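Local structure of alcohol dehydrogenase superfamily protein (Novosphingobium aromaticivorans, 3GAZ) at residues A121-T124 with M125-S129; S313-D316 with A317-G320; P325-R328 with G329-I333. The protein probably acts as an NADP-dependent oxidoreductase of the medium-chain alcohol dehydrogenase superfamily, though its substrate is not established. All coordinates share one frame; numbering follows the deposited sequence.

The three contacts come one after another along the chain, and all lie by the mixed beta-sheet of the catalytic domain, whose fold is GroES-like, apart from the six-stranded parallel sheet. Contact 1 starts helix 125-129, contact 2 finishes helix 311-319, and contact 3 leads from that helix into strand 332-334. Contacts 2 and 3, with centres about 7 Å apart, meet where Val-318 packs on Gln-327 and Ile-331. Contact 1 touches contact 3 through Arg-126 and Ser-129 against Ala-332; their centres are about 15 Å apart. Contacts 1 and 2, about 21 Å between centres, do not touch. Strand 332-334 pairs with strand 41-43, so the chain's last strand completes the domain that its early strands began.

Contact 1 of 3, residues A121-T124 with M125-S129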
# COMPACT_ATOMS: atom_id res chain seq x y z
N ALA A 121 -30.56 -7.07 -2.81
CA ALA A 121 -31.28 -8.30 -3.13
C ALA A 121 -31.65 -8.48 -4.60
O ALA A 121 -31.61 -9.59 -5.13
CB ALA A 121 -32.54 -8.41 -2.26
N ALA A 122 -32.01 -7.38 -5.26
CA ALA A 122 -32.44 -7.43 -6.66
C ALA A 122 -31.35 -7.60 -7.71
O ALA A 122 -31.64 -7.84 -8.88
CB ALA A 122 -33.27 -6.17 -6.98
N LEU A 123 -30.08 -7.49 -7.30
CA LEU A 123 -28.99 -7.62 -8.26
C LEU A 123 -28.28 -8.97 -8.22
O LEU A 123 -28.20 -9.62 -7.17
CB LEU A 123 -27.93 -6.54 -8.01
CG LEU A 123 -28.34 -5.06 -8.00
CD1 LEU A 123 -27.09 -4.21 -7.79
CD2 LEU A 123 -29.01 -4.69 -9.32
N THR A 124 -27.77 -9.40 -9.38
CA THR A 124 -27.02 -10.64 -9.46
C THR A 124 -25.62 -10.26 -8.96
O THR A 124 -25.33 -9.08 -8.79
CB THR A 124 -26.89 -11.13 -10.92
OG1 THR A 124 -26.11 -10.18 -11.67
CG2 THR A 124 -28.27 -11.29 -11.55
N MSE A 125 -24.77 -11.25 -8.71
CA MSE A 125 -23.42 -10.94 -8.23
C MSE A 125 -22.65 -10.08 -9.24
O MSE A 125 -21.90 -9.19 -8.85
CB MSE A 125 -22.66 -12.24 -7.94
CG MSE A 125 -23.12 -12.96 -6.66
SE MSE A 125 -22.61 -12.12 -5.12
CE MSE A 125 -23.50 -13.09 -3.88
N ARG A 126 -22.84 -10.35 -10.53
CA ARG A 126 -22.17 -9.58 -11.57
C ARG A 126 -22.60 -8.12 -11.51
O ARG A 126 -21.76 -7.22 -11.51
CB ARG A 126 -22.49 -10.16 -12.96
CG ARG A 126 -21.53 -11.27 -13.42
CD ARG A 126 -22.12 -12.07 -14.58
NE ARG A 126 -22.65 -11.22 -15.64
CZ ARG A 126 -21.92 -10.49 -16.48
NH1 ARG A 126 -20.59 -10.50 -16.39
NH2 ARG A 126 -22.51 -9.75 -17.40
N GLN A 127 -23.91 -7.89 -11.44
CA GLN A 127 -24.45 -6.53 -11.38
C GLN A 127 -23.93 -5.73 -10.19
O GLN A 127 -23.58 -4.56 -10.32
CB GLN A 127 -25.98 -6.56 -11.31
CG GLN A 127 -26.69 -6.90 -12.60
CD GLN A 127 -28.20 -6.95 -12.40
OE1 GLN A 127 -28.70 -7.73 -11.59
NE2 GLN A 127 -28.93 -6.11 -13.13
N ALA A 128 -23.92 -6.36 -9.02
CA ALA A 128 -23.46 -5.69 -7.81
C ALA A 128 -21.96 -5.42 -7.82
O ALA A 128 -21.51 -4.40 -7.30
CB ALA A 128 -23.82 -6.53 -6.59
N SER A 129 -21.19 -6.32 -8.43
CA SER A 129 -19.73 -6.17 -8.48
C SER A 129 -19.21 -4.94 -9.24
O SER A 129 -18.11 -4.47 -8.97
CB SER A 129 -19.09 -7.43 -9.06
OG SER A 129 -19.30 -7.51 -10.46
O HOH W 1 -25.89 -10.83 -14.70
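A capping box starts helix 125-129, with Thr-124 as N-cap and Gln-127 three residues on, each side chain bonding to the other's backbone. Thr-124 OG1 accepts a hydrogen bond from Gln-127 N at 3.2 Å, nearly straight at 171°. In return Thr-124 N donates to Gln-127 OE1 at 2.9 Å, lying in the carbonyl plane on a lone pair. Threonine suits the N-cap because its short hydroxyl can receive a first-turn amide that has no earlier helical carbonyl to bond. Here a chi1 of 65° turns OG1 toward the helix. Glutamine can reach back because its chi1 (-75°) sets CG on the side of its own backbone N, and the extended remainder supplies the length to carry the amide oxygen to the loop. The first full helical turn is closed by Ala-128 N bonding to Thr-124 O at 3.1 Å.

Leu-123 adds an apolar flank: its CD1 rests 4.2 Å from Ala-128 CB and 3.9 Å from Ala-128 CA, a place where a small residue lets the leucine approach the helix backbone. Its CD2 lies alongside the Gln-127 amide. A water 3.1 Å from Thr-124 OG1 also makes a weak bond to Arg-126 NE; the guanidinium group of Arg-126 bonds more strongly to the carbonyl of Asp-302. Selenomethionine Met-125 packs on Ala-72 and Thr-74 of strand 70-78, Ala-128 also touches Ala-72, and Ser-129 sits against Ala-41 of strand 41-43 and Ala-332 of strand 332-334.

Contact 2 of 3, residues S313-D316 with A317-G320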
# COMPACT_ATOMS: atom_id res chain seq x y z
N SER A 313 -8.87 -11.00 -21.50
CA SER A 313 -9.90 -10.70 -22.49
C SER A 313 -10.91 -9.72 -21.91
O SER A 313 -11.45 -8.87 -22.63
CB SER A 313 -10.63 -11.99 -22.91
OG SER A 313 -9.76 -12.88 -23.57
N ALA A 314 -11.18 -9.83 -20.61
CA ALA A 314 -12.13 -8.92 -19.97
C ALA A 314 -11.66 -7.48 -20.10
O ALA A 314 -12.45 -6.59 -20.43
CB ALA A 314 -12.29 -9.29 -18.51
N TYR A 315 -10.37 -7.23 -19.86
CA TYR A 315 -9.86 -5.87 -19.97
C TYR A 315 -9.72 -5.40 -21.41
O TYR A 315 -9.77 -4.19 -21.67
CB TYR A 315 -8.53 -5.73 -19.22
CG TYR A 315 -8.75 -5.63 -17.73
CD1 TYR A 315 -9.31 -4.48 -17.16
CD2 TYR A 315 -8.51 -6.72 -16.90
CE1 TYR A 315 -9.63 -4.43 -15.80
CE2 TYR A 315 -8.83 -6.68 -15.54
CZ TYR A 315 -9.38 -5.54 -15.00
OH TYR A 315 -9.71 -5.51 -13.66
N ASP A 316 -9.56 -6.32 -22.36
CA ASP A 316 -9.49 -5.91 -23.75
C ASP A 316 -10.84 -5.28 -24.06
O ASP A 316 -10.94 -4.35 -24.86
CB ASP A 316 -9.29 -7.11 -24.69
CG ASP A 316 -7.88 -7.64 -24.68
OD1 ASP A 316 -6.94 -6.82 -24.54
OD2 ASP A 316 -7.71 -8.86 -24.82
N ALA A 317 -11.87 -5.80 -23.41
CA ALA A 317 -13.23 -5.30 -23.60
C ALA A 317 -13.40 -3.96 -22.88
O ALA A 317 -14.01 -3.03 -23.41
CB ALA A 317 -14.23 -6.32 -23.07
N VAL A 318 -12.87 -3.87 -21.66
CA VAL A 318 -12.96 -2.63 -20.90
C VAL A 318 -12.34 -1.47 -21.69
O VAL A 318 -12.85 -0.35 -21.68
CB VAL A 318 -12.22 -2.74 -19.55
CG1 VAL A 318 -12.13 -1.38 -18.88
CG2 VAL A 318 -12.94 -3.72 -18.64
N LEU A 319 -11.24 -1.77 -22.38
CA LEU A 319 -10.53 -0.75 -23.15
C LEU A 319 -10.83 -0.81 -24.64
O LEU A 319 -10.44 0.09 -25.39
CB LEU A 319 -9.03 -0.90 -22.93
CG LEU A 319 -8.54 -0.82 -21.48
CD1 LEU A 319 -7.06 -1.18 -21.41
CD2 LEU A 319 -8.78 0.58 -20.93
N GLY A 320 -11.52 -1.85 -25.08
CA GLY A 320 -11.82 -1.98 -26.49
C GLY A 320 -10.52 -2.18 -27.25
O GLY A 320 -10.27 -1.52 -28.26
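Tyr-315 and Val-318 run alongside each other in the same direction on one flank of helix 311-319, and Tyr-315 CD1 comes within 4.0 Å of Val-318 CG2. The methyl approaches the ring obliquely. With CG1 of Val-318 trans to the backbone N (chi1 171°), CG2 is left on the N side, next to the preceding turn, where it also meets Ala-314 O at 3.4 Å. Leu-319 rests its CB and CG against the carbonyl oxygen of Tyr-315, and the small methyl of Ala-317 fits close to Ala-314 O, 3.2 Å from its CB.

Backbone bonds hold these side chains in place. Ala-317 N donates to Ser-313 O, Val-318 N to Ala-314 O at 3.0 Å, and Leu-319 N to Tyr-315 O at 2.9 Å. The helix then ends in a Schellman motif with Gly-320 as its C-prime residue. Arg-321 N turns back to Asp-316 O, and Gly-320 N makes a weak 3.2 Å bond to Ala-317 O. Glycine suits this place because its phi is positive (65°), a conformation that residues bearing a CB adopt less readily.

Farther out, the phenol of Tyr-315 is fixed at its polar end: OH hydrogen-bonds to Asp-48 OD2 and to His-105 NE2, so a tyrosine can serve both the apolar flank and a polar pair formed by Asp-48 and His-105. The helix forms the crossover of a beta-alpha-beta unit between the parallel strands 306-307 and 332-334. Ala-314 and Ala-317 pack on Phe-306 of the first strand, Val-318 reaches Ile-331 on the approach to the second, and Val-318 and Leu-319 touch Pro-46 and Ala-49, respectively, of helix 46-52.

Contact 3 of 3, residues P325-R328 with G329-I333; sequences PRQR and GKIAI
This is a local contact, bridged by water, in the loop that brings the chain from helix 311-319 into strand 332-334, the last leg of a beta-alpha-beta crossover. Gln-327 folds over the chain that follows it: its CB lies 3.2 Å from Gly-329 O, and its OE1 3.4 Å from Ile-331 CG1. A chi1 of 54° swings CG back over the main chain, and from there the side chain runs extended. Glutamine suits the place because its methylenes pack on the backbone and isoleucine while its amide oxygen receives a water that two further groups share. Ile-331 also touches Ala-314 of the helix. Gly-329 has a phi of 104° and a psi of -163°; glycine, with no CB to press on the carbonyl of Arg-328, can hold these angles. No direct hydrogen bond joins the two segments. Instead, the shared water donates to Gln-327 OE1 at 2.8 Å and accepts from Ile-331 N at 3.2 Å and from Lys-330 NZ at 2.9 Å, an ammonium nitrogen that also bonds to Thr-44 O.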
# COMPACT_ATOMS: atom_id res chain seq x y z
N PRO A 325 -14.97 -5.32 -29.15
CA PRO A 325 -15.81 -4.13 -28.95
C PRO A 325 -15.69 -3.57 -27.54
O PRO A 325 -15.60 -4.33 -26.58
CB PRO A 325 -17.21 -4.65 -29.24
CG PRO A 325 -16.96 -5.75 -30.24
CD PRO A 325 -15.76 -6.45 -29.65
N ARG A 326 -15.68 -2.25 -27.42
CA ARG A 326 -15.57 -1.60 -26.12
C ARG A 326 -16.77 -1.94 -25.24
O ARG A 326 -17.88 -2.19 -25.74
CB ARG A 326 -15.49 -0.08 -26.29
CG ARG A 326 -15.32 0.69 -24.98
CD ARG A 326 -13.92 1.24 -24.82
NE ARG A 326 -13.65 1.67 -23.45
CZ ARG A 326 -12.53 2.28 -23.06
NH1 ARG A 326 -11.57 2.54 -23.94
NH2 ARG A 326 -12.37 2.62 -21.78
N GLN A 327 -16.55 -1.96 -23.93
CA GLN A 327 -17.62 -2.26 -23.00
C GLN A 327 -18.80 -1.32 -23.17
O GLN A 327 -18.63 -0.12 -23.41
CB GLN A 327 -17.12 -2.19 -21.55
CG GLN A 327 -16.44 -0.87 -21.18
CD GLN A 327 -16.12 -0.76 -19.69
OE1 GLN A 327 -15.89 -1.76 -19.01
NE2 GLN A 327 -16.10 0.47 -19.18
N ARG A 328 -20.00 -1.87 -23.05
CA ARG A 328 -21.23 -1.09 -23.13
C ARG A 328 -21.78 -1.32 -21.73
O ARG A 328 -22.55 -2.25 -21.48
CB ARG A 328 -22.16 -1.64 -24.21
CG ARG A 328 -21.56 -1.55 -25.61
CD ARG A 328 -22.53 -2.01 -26.70
NE ARG A 328 -23.05 -3.35 -26.43
CZ ARG A 328 -24.09 -3.60 -25.65
NH1 ARG A 328 -24.74 -2.60 -25.04
NH2 ARG A 328 -24.48 -4.85 -25.44
N GLY A 329 -21.36 -0.45 -20.82
CA GLY A 329 -21.71 -0.60 -19.43
C GLY A 329 -20.39 -1.12 -18.89
O GLY A 329 -19.37 -0.99 -19.56
N LYS A 330 -20.38 -1.72 -17.71
CA LYS A 330 -19.12 -2.20 -17.16
C LYS A 330 -18.93 -3.71 -17.31
O LYS A 330 -19.88 -4.45 -17.58
CB LYS A 330 -18.99 -1.77 -15.69
CG LYS A 330 -18.91 -0.24 -15.53
CD LYS A 330 -18.83 0.21 -14.07
CE LYS A 330 -17.64 -0.42 -13.35
NZ LYS A 330 -16.34 -0.11 -14.00
N ILE A 331 -17.68 -4.16 -17.16
CA ILE A 331 -17.33 -5.56 -17.29
C ILE A 331 -17.12 -6.21 -15.93
O ILE A 331 -16.41 -5.68 -15.08
CB ILE A 331 -16.01 -5.73 -18.09
CG1 ILE A 331 -16.16 -5.15 -19.50
CG2 ILE A 331 -15.62 -7.21 -18.15
CD1 ILE A 331 -17.12 -5.91 -20.39
N ALA A 332 -17.75 -7.37 -15.74
CA ALA A 332 -17.63 -8.11 -14.50
C ALA A 332 -17.03 -9.49 -14.78
O ALA A 332 -17.34 -10.13 -15.78
CB ALA A 332 -18.99 -8.27 -13.84
N ILE A 333 -16.15 -9.92 -13.88
CA ILE A 333 -15.51 -11.22 -14.01
C ILE A 333 -16.23 -12.16 -13.05
O ILE A 333 -16.42 -11.82 -11.89
CB ILE A 333 -14.03 -11.15 -13.58
CG1 ILE A 333 -13.26 -10.23 -14.51
CG2 ILE A 333 -13.43 -12.56 -13.56
CD1 ILE A 333 -11.92 -9.79 -13.95
O HOH W 2 -15.64 -1.85 -16.27
O HOH W 3 -20.05 2.23 -21.54